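Local coordinates for protein serine--tRNA ligase (Pyrococcus horikoshii, PDB 2DQ0) that catalyses the ATP-dependent attachment of serine to tRNA(Ser), and is probably also able to serylate tRNA(Sec), at residues 341-346 with 353-358; 370-375 with 404-409; 376-381 with 399-404. All coordinates share one frame; numbering follows the deposited sequence.

Interaction 1. Residues 341-346 with 353-358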
loop_
_atom_site.group_PDB
_atom_site.type_symbol
_atom_site.label_atom_id
_atom_site.label_comp_id
_atom_site.label_asym_id
_atom_site.label_seq_id
_atom_site.Cartn_x
_atom_site.Cartn_y
_atom_site.Cartn_z
ATOM N N VAL A 341 -16.303 19.497 16.106
ATOM C CA VAL A 341 -16.512 19.074 17.466
ATOM C C VAL A 341 -15.254 18.988 18.318
ATOM O O VAL A 341 -14.173 18.713 17.816
ATOM C CB VAL A 341 -17.228 17.694 17.425
ATOM C CG1 VAL A 341 -17.138 17.001 18.752
ATOM C CG2 VAL A 341 -18.681 17.881 17.021
ATOM N N ASN A 342 -15.397 19.258 19.610
ATOM C CA ASN A 342 -14.282 19.119 20.518
ATOM C C ASN A 342 -14.532 17.756 21.140
ATOM O O ASN A 342 -15.538 17.525 21.811
ATOM C CB ASN A 342 -14.293 20.197 21.594
ATOM C CG ASN A 342 -13.072 20.118 22.516
ATOM O OD1 ASN A 342 -12.223 19.215 22.391
ATOM N ND2 ASN A 342 -12.984 21.063 23.451
ATOM N N ILE A 343 -13.619 16.839 20.895
ATOM C CA ILE A 343 -13.769 15.502 21.396
ATOM C C ILE A 343 -13.499 15.430 22.871
ATOM O O ILE A 343 -12.535 16.017 23.356
ATOM C CB ILE A 343 -12.866 14.573 20.598
ATOM C CG1 ILE A 343 -13.408 14.543 19.164
ATOM C CG2 ILE A 343 -12.785 13.176 21.256
ATOM C CD1 ILE A 343 -12.522 13.819 18.216
ATOM N N CYS A 344 -14.370 14.709 23.571
ATOM C CA CYS A 344 -14.286 14.560 25.014
ATOM C C CYS A 344 -13.239 13.556 25.484
ATOM O O CYS A 344 -12.690 12.781 24.690
ATOM C CB CYS A 344 -15.676 14.233 25.607
ATOM S SG CYS A 344 -16.408 12.585 25.287
ATOM N N THR A 345 -12.968 13.601 26.787
ATOM C CA THR A 345 -11.968 12.754 27.412
ATOM C C THR A 345 -12.107 11.272 27.113
ATOM O O THR A 345 -11.100 10.598 26.837
ATOM C CB THR A 345 -11.953 12.955 28.950
ATOM O OG1 THR A 345 -13.291 12.868 29.455
ATOM C CG2 THR A 345 -11.350 14.317 29.320
ATOM N N GLY A 346 -13.344 10.773 27.158
ATOM C CA GLY A 346 -13.597 9.361 26.909
ATOM C C GLY A 346 -13.518 8.898 25.460
ATOM O O GLY A 346 -13.332 7.712 25.190
ATOM N N ALA A 353 -3.747 15.321 23.118
ATOM C CA ALA A 353 -3.990 16.056 24.352
ATOM C C ALA A 353 -5.360 16.714 24.158
ATOM O O ALA A 353 -6.125 16.872 25.099
ATOM C CB ALA A 353 -2.926 17.126 24.556
ATOM N N LYS A 354 -5.647 17.103 22.919
ATOM C CA LYS A 354 -6.913 17.730 22.544
ATOM C C LYS A 354 -7.153 17.417 21.068
ATOM O O LYS A 354 -6.204 17.364 20.269
ATOM C CB LYS A 354 -6.862 19.244 22.755
ATOM C CG LYS A 354 -8.145 19.950 22.383
ATOM C CD LYS A 354 -8.080 21.439 22.653
ATOM C CE LYS A 354 -9.420 22.112 22.457
ATOM N NZ LYS A 354 -9.327 23.557 22.827
ATOM N N LYS A 355 -8.414 17.206 20.704
ATOM C CA LYS A 355 -8.733 16.870 19.326
ATOM C C LYS A 355 -10.011 17.498 18.784
ATOM O O LYS A 355 -11.037 17.540 19.469
ATOM C CB LYS A 355 -8.801 15.346 19.194
ATOM C CG LYS A 355 -9.219 14.833 17.821
ATOM C CD LYS A 355 -8.577 13.484 17.506
ATOM C CE LYS A 355 -9.013 12.362 18.427
ATOM N NZ LYS A 355 -8.031 11.222 18.373
ATOM N N TYR A 356 -9.938 18.001 17.553
ATOM C CA TYR A 356 -11.104 18.577 16.891
ATOM C C TYR A 356 -11.431 17.693 15.696
ATOM O O TYR A 356 -10.534 17.249 14.989
ATOM C CB TYR A 356 -10.827 19.983 16.373
ATOM C CG TYR A 356 -10.663 21.045 17.420
ATOM C CD1 TYR A 356 -9.613 21.953 17.342
ATOM C CD2 TYR A 356 -11.586 21.192 18.453
ATOM C CE1 TYR A 356 -9.485 22.989 18.260
ATOM C CE2 TYR A 356 -11.468 22.231 19.387
ATOM C CZ TYR A 356 -10.411 23.126 19.276
ATOM O OH TYR A 356 -10.280 24.173 20.156
ATOM N N ASP A 357 -12.715 17.440 15.471
ATOM C CA ASP A 357 -13.153 16.645 14.332
ATOM C C ASP A 357 -14.086 17.468 13.453
ATOM O O ASP A 357 -14.834 18.324 13.930
ATOM C CB ASP A 357 -13.937 15.404 14.784
ATOM C CG ASP A 357 -13.048 14.251 15.219
ATOM O OD1 ASP A 357 -11.841 14.459 15.471
ATOM O OD2 ASP A 357 -13.575 13.121 15.330
ATOM N N ILE A 358 -14.034 17.227 12.158
ATOM C CA ILE A 358 -14.966 17.888 11.280
ATOM C C ILE A 358 -15.955 16.796 10.883
ATOM O O ILE A 358 -15.571 15.822 10.227
ATOM C CB ILE A 358 -14.309 18.413 10.017
ATOM C CG1 ILE A 358 -13.272 19.480 10.378
ATOM C CG2 ILE A 358 -15.392 18.961 9.084
ATOM C CD1 ILE A 358 -12.573 20.109 9.187
#
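V341 and D357 are the hydrogen-bonded pair near the loop end of a beta hairpin, strand 338-342 followed by strand 354-362, in the class II synthetase core. V341 N donates to D357 O (2.9 Å), and D357 N returns a bond to V341 O (3.0 Å). Farther toward the loop, I343 N donates to K355 O at 3.0 Å in an almost straight bond (173° at the hydrogen).

Between these bonds N342 and Y356 form a non-hydrogen-bonded pair. The N342 amide, with CG anti to the backbone N (chi1 -177°), crosses K354 at about a right angle, ND2 lying 3.8 Å from K354 CE, and meets CE2 of the Y356 ring with the two planes 65° apart. The two faces of the hairpin differ: on the Y356 face the extended K354 chain brings NZ to Y356 OH (2.9 Å) and to S113, while the tyrosine ring stacks on H320 of helix 316-333. On the D357 face, I343 CD1 lies 3.5 Å from K355 CG. The D357 carboxylate uses OD1 to accept from S373 OG on strand 367-376, close to the bound seryl-adenylate analogue.

Interaction 2. Residues 370-375 with 404-409. With SSA (5'-O-(N-(L-seryl)-sulfamoyl)adenosine), chain G.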
loop_
_atom_site.group_PDB
_atom_site.type_symbol
_atom_site.label_atom_id
_atom_site.label_comp_id
_atom_site.label_asym_id
_atom_site.label_seq_id
_atom_site.Cartn_x
_atom_site.Cartn_y
_atom_site.Cartn_z
ATOM N N GLU A 370 -17.856 12.014 10.937
ATOM C CA GLU A 370 -16.449 12.397 10.973
ATOM C C GLU A 370 -15.881 12.330 9.584
ATOM O O GLU A 370 -16.070 11.341 8.869
ATOM C CB GLU A 370 -15.614 11.470 11.857
ATOM C CG GLU A 370 -14.108 11.783 11.769
ATOM C CD GLU A 370 -13.246 10.865 12.609
ATOM O OE1 GLU A 370 -12.000 10.991 12.531
ATOM O OE2 GLU A 370 -13.804 10.023 13.351
ATOM N N VAL A 371 -15.155 13.377 9.223
ATOM C CA VAL A 371 -14.572 13.454 7.911
ATOM C C VAL A 371 -13.096 13.903 8.026
ATOM O O VAL A 371 -12.320 13.752 7.089
ATOM C CB VAL A 371 -15.455 14.387 7.047
ATOM C CG1 VAL A 371 -14.965 15.850 7.116
ATOM C CG2 VAL A 371 -15.549 13.833 5.648
ATOM N N VAL A 372 -12.723 14.453 9.184
ATOM C CA VAL A 372 -11.341 14.860 9.461
ATOM C C VAL A 372 -11.078 14.957 10.958
ATOM O O VAL A 372 -11.979 15.201 11.750
ATOM C CB VAL A 372 -10.906 16.233 8.789
ATOM C CG1 VAL A 372 -12.056 16.881 8.100
ATOM C CG2 VAL A 372 -10.308 17.189 9.835
ATOM N N SER A 373 -9.820 14.759 11.332
ATOM C CA SER A 373 -9.392 14.830 12.717
ATOM C C SER A 373 -8.115 15.663 12.795
ATOM O O SER A 373 -7.203 15.503 11.970
ATOM C CB SER A 373 -9.123 13.423 13.240
ATOM O OG SER A 373 -9.791 13.223 14.468
ATOM N N ALA A 374 -8.063 16.561 13.775
ATOM C CA ALA A 374 -6.892 17.422 14.009
ATOM C C ALA A 374 -6.471 17.252 15.469
ATOM O O ALA A 374 -7.222 17.564 16.383
ATOM C CB ALA A 374 -7.238 18.881 13.729
ATOM N N SER A 375 -5.260 16.769 15.687
ATOM C CA SER A 375 -4.779 16.537 17.042
ATOM C C SER A 375 -3.529 17.322 17.417
ATOM O O SER A 375 -2.664 17.596 16.582
ATOM C CB SER A 375 -4.451 15.049 17.222
ATOM O OG SER A 375 -5.539 14.227 16.848
ATOM N N ASN A 404 -1.064 16.773 13.973
ATOM C CA ASN A 404 -1.475 16.198 12.701
ATOM C C ASN A 404 -2.942 16.485 12.481
ATOM O O ASN A 404 -3.713 16.719 13.419
ATOM C CB ASN A 404 -1.196 14.689 12.648
ATOM C CG ASN A 404 -2.065 13.896 13.594
ATOM O OD1 ASN A 404 -3.252 13.700 13.347
ATOM N ND2 ASN A 404 -1.478 13.429 14.680
ATOM N N SER A 405 -3.322 16.502 11.222
ATOM C CA SER A 405 -4.694 16.763 10.881
ATOM C C SER A 405 -4.978 16.349 9.470
ATOM O O SER A 405 -4.166 16.518 8.554
ATOM C CB SER A 405 -5.010 18.248 11.029
ATOM O OG SER A 405 -6.337 18.546 10.629
ATOM N N THR A 406 -6.156 15.795 9.298
ATOM C CA THR A 406 -6.578 15.404 7.980
ATOM C C THR A 406 -6.690 16.684 7.165
ATOM O O THR A 406 -7.100 17.719 7.693
ATOM C CB THR A 406 -7.990 14.791 8.023
ATOM O OG1 THR A 406 -8.063 13.837 9.084
ATOM C CG2 THR A 406 -8.333 14.128 6.692
ATOM N N ALA A 407 -6.293 16.631 5.902
ATOM C CA ALA A 407 -6.526 17.767 5.016
ATOM C C ALA A 407 -7.751 17.169 4.320
ATOM O O ALA A 407 -8.854 17.664 4.448
ATOM C CB ALA A 407 -5.394 17.961 4.036
ATOM N N ILE A 408 -7.552 16.070 3.606
ATOM C CA ILE A 408 -8.668 15.380 2.963
ATOM C C ILE A 408 -8.452 13.873 2.862
ATOM O O ILE A 408 -7.460 13.398 2.309
ATOM C CB ILE A 408 -8.930 15.850 1.530
ATOM C CG1 ILE A 408 -9.503 17.258 1.526
ATOM C CG2 ILE A 408 -9.914 14.881 0.843
ATOM C CD1 ILE A 408 -9.809 17.789 0.096
ATOM N N ALA A 409 -9.377 13.112 3.413
ATOM C CA ALA A 409 -9.282 11.674 3.283
ATOM C C ALA A 409 -10.327 11.519 2.166
ATOM O O ALA A 409 -11.516 11.739 2.391
ATOM C CB ALA A 409 -9.711 10.996 4.585
HETATM N N10 SSA G . -3.437 11.102 11.247
HETATM C CA SSA G . -4.775 11.457 11.754
HETATM C CB SSA G . -5.268 12.737 11.134
HETATM O OG SSA G . -5.627 12.573 9.758
HETATM C C9 SSA G . -5.827 10.388 11.485
HETATM O O9 SSA G . -5.573 9.410 10.787
HETATM N N8 SSA G . -7.022 10.560 12.064
HETATM S S1 SSA G . -8.210 9.512 11.797
HETATM O O1S SSA G . -7.733 8.242 12.325
HETATM O O2S SSA G . -9.416 10.126 12.340
HETATM O "O5'" SSA G . -8.292 9.426 10.233
HETATM C "C5'" SSA G . -8.523 10.605 9.486
HETATM C "C4'" SSA G . -9.702 10.465 8.576
HETATM O "O4'" SSA G . -9.483 9.413 7.616
HETATM C "C3'" SSA G . -11.045 10.119 9.188
HETATM O "O3'" SSA G . -11.613 11.271 9.778
HETATM C "C2'" SSA G . -11.797 9.728 7.929
HETATM O "O2'" SSA G . -12.147 10.811 7.101
HETATM C "C1'" SSA G . -10.737 8.865 7.231
HETATM N N9 SSA G . -10.731 7.467 7.652
HETATM C C8 SSA G . -10.240 6.900 8.817
HETATM N N7 SSA G . -10.400 5.603 8.877
HETATM C C5 SSA G . -11.040 5.291 7.681
HETATM C C6 SSA G . -11.508 4.067 7.134
HETATM N N6 SSA G . -11.386 2.898 7.756
HETATM N N1 SSA G . -12.097 4.096 5.899
HETATM C C2 SSA G . -12.208 5.285 5.267
HETATM N N3 SSA G . -11.809 6.507 5.689
HETATM C C4 SSA G . -11.242 6.435 6.915
HETATM O O HOH W 1 -12.111 13.590 4.444
HETATM O O HOH W 2 -5.780 13.946 14.318
#
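N404 and S375 form a hydrogen-bonded pair where strands 398-406 and 367-376 run antiparallel: N404 O accepts from S375 N (2.7 Å), and N404 N donates to S375 O in the longer return bond. The N404 side chain, CG set between the backbone N and the carbonyl carbon (chi1 68°), turns OD1 against CA and CB of the seryl moiety of the adenylate analogue. OD1 also accepts from a water that is hydrogen-bonded to S375 OG.

S405 comes next, its CB and OG both meeting the A374 methyl, with OG 3.2 Å from A374 CB. The same OG donates to T406 O.

T406 shows how a side chain can take over a backbone role while serving a ligand. Its N donates to S373 O (2.9 Å), but the bond from S373 N goes to OG1 (3.0 Å, 167° at the hydrogen). The same OG1 donates to the ligand's seryl OG at 2.8 Å, so the substrate-like serine is tied directly to the strand pairing. T406 CB packs on V372 CB across the strands.

At A407 the chain turns a corner, and A409 N donates to a second water, which bridges to V371 O (2.7 Å). A409 CB lies against the ribose, whose O3' donates to E370 OE1 (2.8 Å).

V371 and V372 form a classic beta bulge opposite I358 of strand 354-362, while strand 301-311 flanks 404-409 at its other edge. Helix 316-333 packs on S405 through I323 and on I408 through L330. A409 is the N-cap of helix 410-420, whose R412 binds E370 O, an arrangement consistent with the strand-helix motif 3 of class II synthetases.

Interaction 3. Residues 376-381 with 399-404. With SSA (5'-O-(N-(L-seryl)-sulfamoyl)adenosine), chain G.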
loop_
_atom_site.group_PDB
_atom_site.type_symbol
_atom_site.label_atom_id
_atom_site.label_comp_id
_atom_site.label_asym_id
_atom_site.label_seq_id
_atom_site.Cartn_x
_atom_site.Cartn_y
_atom_site.Cartn_z
ATOM N N ASN A 376 -3.440 17.706 18.679
ATOM C CA ASN A 376 -2.229 18.333 19.143
ATOM C C ASN A 376 -1.655 17.205 19.998
ATOM O O ASN A 376 -2.230 16.797 21.020
ATOM C CB ASN A 376 -2.489 19.560 20.002
ATOM C CG ASN A 376 -1.195 20.186 20.509
ATOM O OD1 ASN A 376 -0.112 19.587 20.404
ATOM N ND2 ASN A 376 -1.299 21.384 21.068
ATOM N N CYS A 377 -0.529 16.673 19.572
ATOM C CA CYS A 377 0.042 15.575 20.317
ATOM C C CYS A 377 1.014 15.966 21.400
ATOM O O CYS A 377 1.600 15.083 22.037
ATOM C CB CYS A 377 0.696 14.596 19.348
ATOM S SG CYS A 377 -0.518 13.858 18.260
ATOM N N THR A 378 1.202 17.272 21.613
ATOM C CA THR A 378 2.120 17.711 22.653
ATOM C C THR A 378 3.471 17.038 22.393
ATOM O O THR A 378 3.918 16.973 21.242
ATOM C CB THR A 378 1.540 17.297 24.034
ATOM O OG1 THR A 378 0.386 18.097 24.294
ATOM C CG2 THR A 378 2.533 17.484 25.151
ATOM N N ASP A 379 4.097 16.520 23.449
ATOM C CA ASP A 379 5.377 15.839 23.336
ATOM C C ASP A 379 5.253 14.326 23.461
ATOM O O ASP A 379 6.249 13.651 23.716
ATOM C CB ASP A 379 6.339 16.339 24.424
ATOM C CG ASP A 379 5.854 16.039 25.847
ATOM O OD1 ASP A 379 6.610 16.326 26.796
ATOM O OD2 ASP A 379 4.733 15.527 26.038
ATOM N N TRP A 380 4.045 13.785 23.286
ATOM C CA TRP A 380 3.824 12.340 23.444
ATOM C C TRP A 380 4.575 11.478 22.439
ATOM O O TRP A 380 5.083 10.418 22.795
ATOM C CB TRP A 380 2.335 12.025 23.344
ATOM C CG TRP A 380 1.920 10.694 23.951
ATOM C CD1 TRP A 380 1.635 10.455 25.254
ATOM C CD2 TRP A 380 1.741 9.444 23.267
ATOM N NE1 TRP A 380 1.291 9.142 25.436
ATOM C CE2 TRP A 380 1.349 8.495 24.233
ATOM C CE3 TRP A 380 1.877 9.036 21.934
ATOM C CZ2 TRP A 380 1.090 7.155 23.914
ATOM C CZ3 TRP A 380 1.621 7.704 21.614
ATOM C CH2 TRP A 380 1.230 6.779 22.604
ATOM N N GLN A 381 4.623 11.918 21.182
ATOM C CA GLN A 381 5.319 11.164 20.147
ATOM C C GLN A 381 6.793 11.498 20.217
ATOM O O GLN A 381 7.652 10.607 20.124
ATOM C CB GLN A 381 4.761 11.506 18.756
ATOM C CG GLN A 381 3.268 11.266 18.641
ATOM C CD GLN A 381 2.748 11.466 17.246
ATOM O OE1 GLN A 381 2.921 12.529 16.641
ATOM N NE2 GLN A 381 2.090 10.443 16.721
ATOM N N TYR A 399 12.119 18.438 24.003
ATOM C CA TYR A 399 11.206 17.748 23.100
ATOM C C TYR A 399 10.334 18.732 22.337
ATOM O O TYR A 399 9.935 19.776 22.840
ATOM C CB TYR A 399 10.341 16.748 23.876
ATOM C CG TYR A 399 11.137 15.556 24.351
ATOM C CD1 TYR A 399 11.604 14.605 23.442
ATOM C CD2 TYR A 399 11.458 15.393 25.699
ATOM C CE1 TYR A 399 12.365 13.521 23.866
ATOM C CE2 TYR A 399 12.222 14.311 26.132
ATOM C CZ TYR A 399 12.663 13.378 25.210
ATOM O OH TYR A 399 13.342 12.261 25.630
ATOM N N VAL A 400 10.069 18.400 21.089
ATOM C CA VAL A 400 9.253 19.242 20.233
ATOM C C VAL A 400 7.798 18.842 20.449
ATOM O O VAL A 400 7.481 17.904 21.202
ATOM C CB VAL A 400 9.621 18.981 18.756
ATOM C CG1 VAL A 400 11.164 19.012 18.570
ATOM C CG2 VAL A 400 9.097 17.599 18.338
ATOM N N HIS A 401 6.896 19.572 19.827
ATOM C CA HIS A 401 5.496 19.192 19.925
ATOM C C HIS A 401 5.106 18.757 18.526
ATOM O O HIS A 401 5.591 19.314 17.544
ATOM C CB HIS A 401 4.615 20.350 20.396
ATOM C CG HIS A 401 4.493 20.442 21.884
ATOM N ND1 HIS A 401 3.538 21.219 22.507
ATOM C CD2 HIS A 401 5.189 19.828 22.875
ATOM C CE1 HIS A 401 3.649 21.073 23.817
ATOM N NE2 HIS A 401 4.641 20.235 24.067
ATOM N N THR A 402 4.273 17.736 18.425
ATOM C CA THR A 402 3.847 17.283 17.112
ATOM C C THR A 402 2.351 17.423 16.990
ATOM O O THR A 402 1.616 17.283 17.966
ATOM C CB THR A 402 4.227 15.801 16.842
ATOM O OG1 THR A 402 3.558 14.944 17.777
ATOM C CG2 THR A 402 5.714 15.612 16.966
ATOM N N LEU A 403 1.908 17.726 15.781
ATOM C CA LEU A 403 0.491 17.834 15.505
ATOM C C LEU A 403 0.184 17.194 14.155
ATOM O O LEU A 403 1.070 17.050 13.305
ATOM C CB LEU A 403 0.044 19.296 15.498
ATOM C CG LEU A 403 0.051 20.003 16.852
ATOM C CD1 LEU A 403 1.437 20.577 17.134
ATOM C CD2 LEU A 403 -0.974 21.106 16.824
ATOM N N ASN A 404 -1.064 16.773 13.973
ATOM C CA ASN A 404 -1.475 16.198 12.701
ATOM C C ASN A 404 -2.942 16.485 12.481
ATOM O O ASN A 404 -3.713 16.719 13.419
ATOM C CB ASN A 404 -1.196 14.689 12.648
ATOM C CG ASN A 404 -2.065 13.896 13.594
ATOM O OD1 ASN A 404 -3.252 13.700 13.347
ATOM N ND2 ASN A 404 -1.478 13.429 14.680
HETATM N N10 SSA G . -3.437 11.102 11.247
HETATM C CA SSA G . -4.775 11.457 11.754
HETATM C CB SSA G . -5.268 12.737 11.134
HETATM O OG SSA G . -5.627 12.573 9.758
HETATM C C9 SSA G . -5.827 10.388 11.485
HETATM O O9 SSA G . -5.573 9.410 10.787
HETATM N N8 SSA G . -7.022 10.560 12.064
HETATM S S1 SSA G . -8.210 9.512 11.797
HETATM O O1S SSA G . -7.733 8.242 12.325
HETATM O O2S SSA G . -9.416 10.126 12.340
HETATM O "O5'" SSA G . -8.292 9.426 10.233
HETATM C "C5'" SSA G . -8.523 10.605 9.486
HETATM C "C4'" SSA G . -9.702 10.465 8.576
HETATM O "O4'" SSA G . -9.483 9.413 7.616
HETATM C "C3'" SSA G . -11.045 10.119 9.188
HETATM O "O3'" SSA G . -11.613 11.271 9.778
HETATM C "C2'" SSA G . -11.797 9.728 7.929
HETATM O "O2'" SSA G . -12.147 10.811 7.101
HETATM C "C1'" SSA G . -10.737 8.865 7.231
HETATM N N9 SSA G . -10.731 7.467 7.652
HETATM C C8 SSA G . -10.240 6.900 8.817
HETATM N N7 SSA G . -10.400 5.603 8.877
HETATM C C5 SSA G . -11.040 5.291 7.681
HETATM C C6 SSA G . -11.508 4.067 7.134
HETATM N N6 SSA G . -11.386 2.898 7.756
HETATM N N1 SSA G . -12.097 4.096 5.899
HETATM C C2 SSA G . -12.208 5.285 5.267
HETATM N N3 SSA G . -11.809 6.507 5.689
HETATM C C4 SSA G . -11.242 6.435 6.915
HETATM O O HOH W 3 1.156 14.494 15.185
#
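The H401 imidazole carries T378 on one face: T378 CA stands 3.6 Å from the ring centroid, only 5° off the normal, a CH-pi contact made by backbone rather than by a side-chain tip. T378 CG2 runs alongside in the same direction and approaches NE2 (3.6 Å), while ND1 is hydrogen-bonded to S316. The amide of N376, another flat group, meets L403, its partner in a non-hydrogen-bonded antiparallel pair, whose CG and CD2 lie obliquely across it.

T378 belongs to a type II' beta turn from C377 to W380, closed by the bond from W380 N to C377 O, and this turn leads the chain away from the end of strand 367-376. An Asx turn overlaps its start: N376 OD1 accepts from T378 N (2.9 Å), the donor lying above the amide plane.

Strand 398-406 continues to pair with the turning chain. C377 N donates to T402 O (2.7 Å), and T402 N to T378 O (2.9 Å). The C377 and T378 backbones thus carry the pairing past the end of strand 367-376. Farther out, D379 CB touches Y399 CB, and the D379 carboxylate forms a salt bridge with R383 of helix 382-385.

Beyond the turn, Q381 reaches back to the strand. T402 OG1, set between its backbone N and carbonyl carbon (chi1 63°), donates to Q381 OE1 at 2.7 Å. Q381 NE2 donates to E254, which itself is hydrogen-bonded to the bound analogue, and this places the amide in the second shell of the serine site. Q381 OE1 also accepts from a water (3.0 Å), and that water receives a hydrogen bond from N404 ND2 at 2.9 Å.

Overall arrangement
From the N-terminal side, interaction 1 comes first and closes the short loop 347-352 of the hairpin. The chain then passes along strand 354-362 and returns as strand 367-376, where interaction 2 opens; its partner follows 28 residues later, so it closes a long excursion containing helix 382-385 and strand 387-390. Interaction 3 is nested inside that excursion and shares N404 with interaction 2, both using strand 398-406. Interaction 1 lies in series with both. Backbone bonds also link neighbouring contacts, I358 O with V371 N and A353 N with N376 O. The three contacts thus tie neighbouring strands of one sheet, from the hairpin of 338-342 and 354-362 to the serine pocket.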